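Local coordinates for protein mRNA nuclease HepT (Shewanella oneidensis MR-1, PDB 6M6U) that acts as the mRNA-cleaving, growth-arresting toxin of a type VII toxin-antitoxin system, neutralised by its cognate antitoxin MntA mainly through tri-AMPylation, at residues B[34-39]-B[102-107]. Numbering follows the deposited sequence.
Sequences TLQDSV and HDYQEL
Tyr104 reaches Gln36 through a single side-chain hydrogen bond. It belongs to the RX(4)HXY motif of this all-helical HepT-like RNase, and its phenol joins the loop after helix 84-102 to the first turn of helix 33-60. His102, the last residue of helix 84-102, is probably part of the active site. Asp103 then leaves helical geometry and turns the chain into a short 3-10 segment. The turn is held by Glu106 N to Asp103 O at 3.1 Å and by Leu107 N to Tyr104 O at 2.8 Å. Tyr104 starts this turn. Its CG is anti to the backbone N (chi1 172°) and beside the carbonyl carbon, which carries the phenol toward helix 33-60. There it also touches Phe33, and Arg45 of the second HepT subunit packs on it. Tyr104 is the residue that MntA tri-AMPylates; here it is unmodified, and its hydroxyl is engaged by Gln36. Leu107 ends the segment and packs on Leu96, Ile99 and Ala100 of helix 84-102 and on Ile40. On helix 33-60, Gln36 is buried. Its chain extends beyond CG, and NE2 is bonded to Phe29 O. This second bond helps fix which way the amide faces, with OE1 presented to the phenol. The two side chains cross at about a right angle, yet the amide and ring planes are only 24° apart. Gln36 OE1 sits at the ring edge, near its plane, 3.4 Å from Tyr104 CZ. Tyr104 OH donates to Gln36 OE1 at 2.4 Å, a very short distance whose exact value is doubtful; as modelled, OH lies nearly in line with the CD-OE1 bond.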
loop_
_atom_site.group_PDB
_atom_site.type_symbol
_atom_site.label_atom_id
_atom_site.label_comp_id
_atom_site.label_asym_id
_atom_site.label_seq_id
_atom_site.Cartn_x
_atom_site.Cartn_y
_atom_site.Cartn_z
ATOM N N THR B 34 -31.066 19.953 45.187
ATOM C CA THR B 34 -29.995 19.075 45.649
ATOM C C THR B 34 -30.528 17.702 46.047
ATOM O O THR B 34 -29.900 16.677 45.748
ATOM C CB THR B 34 -29.244 19.732 46.808
ATOM O OG1 THR B 34 -28.467 20.827 46.307
ATOM C CG2 THR B 34 -28.322 18.741 47.494
ATOM N N LEU B 35 -31.686 17.656 46.716
ATOM C CA LEU B 35 -32.280 16.361 47.042
ATOM C C LEU B 35 -32.752 15.634 45.794
ATOM O O LEU B 35 -32.722 14.400 45.755
ATOM C CB LEU B 35 -33.455 16.513 48.007
ATOM C CG LEU B 35 -33.351 17.498 49.174
ATOM C CD1 LEU B 35 -34.707 17.602 49.871
ATOM C CD2 LEU B 35 -32.265 17.089 50.160
ATOM N N GLN B 36 -33.211 16.372 44.783
ATOM C CA GLN B 36 -33.570 15.747 43.514
ATOM C C GLN B 36 -32.335 15.172 42.830
ATOM O O GLN B 36 -32.342 14.020 42.383
ATOM C CB GLN B 36 -34.279 16.762 42.614
ATOM C CG GLN B 36 -35.604 17.248 43.193
ATOM C CD GLN B 36 -36.062 18.564 42.602
ATOM O OE1 GLN B 36 -35.787 18.868 41.444
ATOM N NE2 GLN B 36 -36.767 19.356 43.401
ATOM N N ASP B 37 -31.260 15.961 42.763
ATOM C CA ASP B 37 -29.995 15.485 42.213
ATOM C C ASP B 37 -29.557 14.179 42.869
ATOM O O ASP B 37 -29.152 13.231 42.186
ATOM C CB ASP B 37 -28.916 16.554 42.393
ATOM C CG ASP B 37 -29.159 17.789 41.540
ATOM O OD1 ASP B 37 -29.991 17.726 40.609
ATOM O OD2 ASP B 37 -28.499 18.821 41.793
ATOM N N SER B 38 -29.648 14.107 44.200
ATOM C CA SER B 38 -29.155 12.930 44.910
ATOM C C SER B 38 -30.062 11.724 44.694
ATOM O O SER B 38 -29.579 10.593 44.573
ATOM C CB SER B 38 -29.015 13.235 46.400
ATOM O OG SER B 38 -28.555 12.092 47.097
ATOM N N VAL B 39 -31.378 11.939 44.657
ATOM C CA VAL B 39 -32.293 10.839 44.359
ATOM C C VAL B 39 -32.086 10.356 42.930
ATOM O O VAL B 39 -32.013 9.149 42.666
ATOM C CB VAL B 39 -33.750 11.271 44.602
ATOM C CG1 VAL B 39 -34.715 10.237 44.031
ATOM C CG2 VAL B 39 -34.005 11.483 46.095
ATOM N N HIS B 102 -30.646 13.257 31.624
ATOM C CA HIS B 102 -30.252 13.949 30.399
ATOM C C HIS B 102 -31.179 15.086 29.996
ATOM O O HIS B 102 -30.772 15.940 29.200
ATOM C CB HIS B 102 -30.166 12.959 29.236
ATOM C CG HIS B 102 -29.195 11.847 29.467
ATOM N ND1 HIS B 102 -29.583 10.530 29.603
ATOM C CD2 HIS B 102 -27.851 11.858 29.606
ATOM C CE1 HIS B 102 -28.517 9.778 29.807
ATOM N NE2 HIS B 102 -27.452 10.560 29.816
ATOM N N ASP B 103 -32.407 15.121 30.509
ATOM C CA ASP B 103 -33.386 16.116 30.092
ATOM C C ASP B 103 -34.244 16.520 31.295
ATOM O O ASP B 103 -35.459 16.343 31.320
ATOM C CB ASP B 103 -34.230 15.568 28.942
ATOM C CG ASP B 103 -34.943 16.658 28.170
ATOM O OD1 ASP B 103 -34.417 17.791 28.109
ATOM O OD2 ASP B 103 -36.027 16.375 27.616
ATOM N N TYR B 104 -33.590 17.082 32.318
ATOM C CA TYR B 104 -34.289 17.396 33.560
ATOM C C TYR B 104 -35.402 18.412 33.347
ATOM O O TYR B 104 -36.437 18.346 34.020
ATOM C CB TYR B 104 -33.303 17.911 34.609
ATOM C CG TYR B 104 -33.969 18.447 35.859
ATOM C CD1 TYR B 104 -34.423 17.586 36.853
ATOM C CD2 TYR B 104 -34.142 19.814 36.049
ATOM C CE1 TYR B 104 -35.036 18.071 38.001
ATOM C CE2 TYR B 104 -34.754 20.308 37.192
ATOM C CZ TYR B 104 -35.197 19.432 38.164
ATOM O OH TYR B 104 -35.803 19.918 39.300
ATOM N N GLN B 105 -35.214 19.351 32.418
ATOM C CA GLN B 105 -36.221 20.384 32.204
ATOM C C GLN B 105 -37.549 19.793 31.752
ATOM O O GLN B 105 -38.604 20.398 31.975
ATOM C CB GLN B 105 -35.714 21.407 31.188
ATOM C CG GLN B 105 -34.577 22.280 31.702
ATOM C CD GLN B 105 -35.053 23.357 32.664
ATOM O OE1 GLN B 105 -35.776 24.277 32.276
ATOM N NE2 GLN B 105 -34.650 23.245 33.925
ATOM N N GLU B 106 -37.525 18.619 31.122
ATOM C CA GLU B 106 -38.748 17.921 30.745
ATOM C C GLU B 106 -39.171 16.872 31.765
ATOM O O GLU B 106 -40.212 16.233 31.579
ATOM C CB GLU B 106 -38.586 17.263 29.373
ATOM C CG GLU B 106 -38.602 18.244 28.217
ATOM C CD GLU B 106 -39.612 19.356 28.418
ATOM O OE1 GLU B 106 -39.193 20.532 28.481
ATOM O OE2 GLU B 106 -40.821 19.054 28.525
ATOM N N LEU B 107 -38.397 16.679 32.828
ATOM C CA LEU B 107 -38.753 15.693 33.835
ATOM C C LEU B 107 -40.013 16.119 34.571
ATOM O O LEU B 107 -40.156 17.278 34.977
ATOM C CB LEU B 107 -37.610 15.502 34.830
ATOM C CG LEU B 107 -37.850 14.468 35.934
ATOM C CD1 LEU B 107 -38.100 13.096 35.333
ATOM C CD2 LEU B 107 -36.676 14.431 36.902
#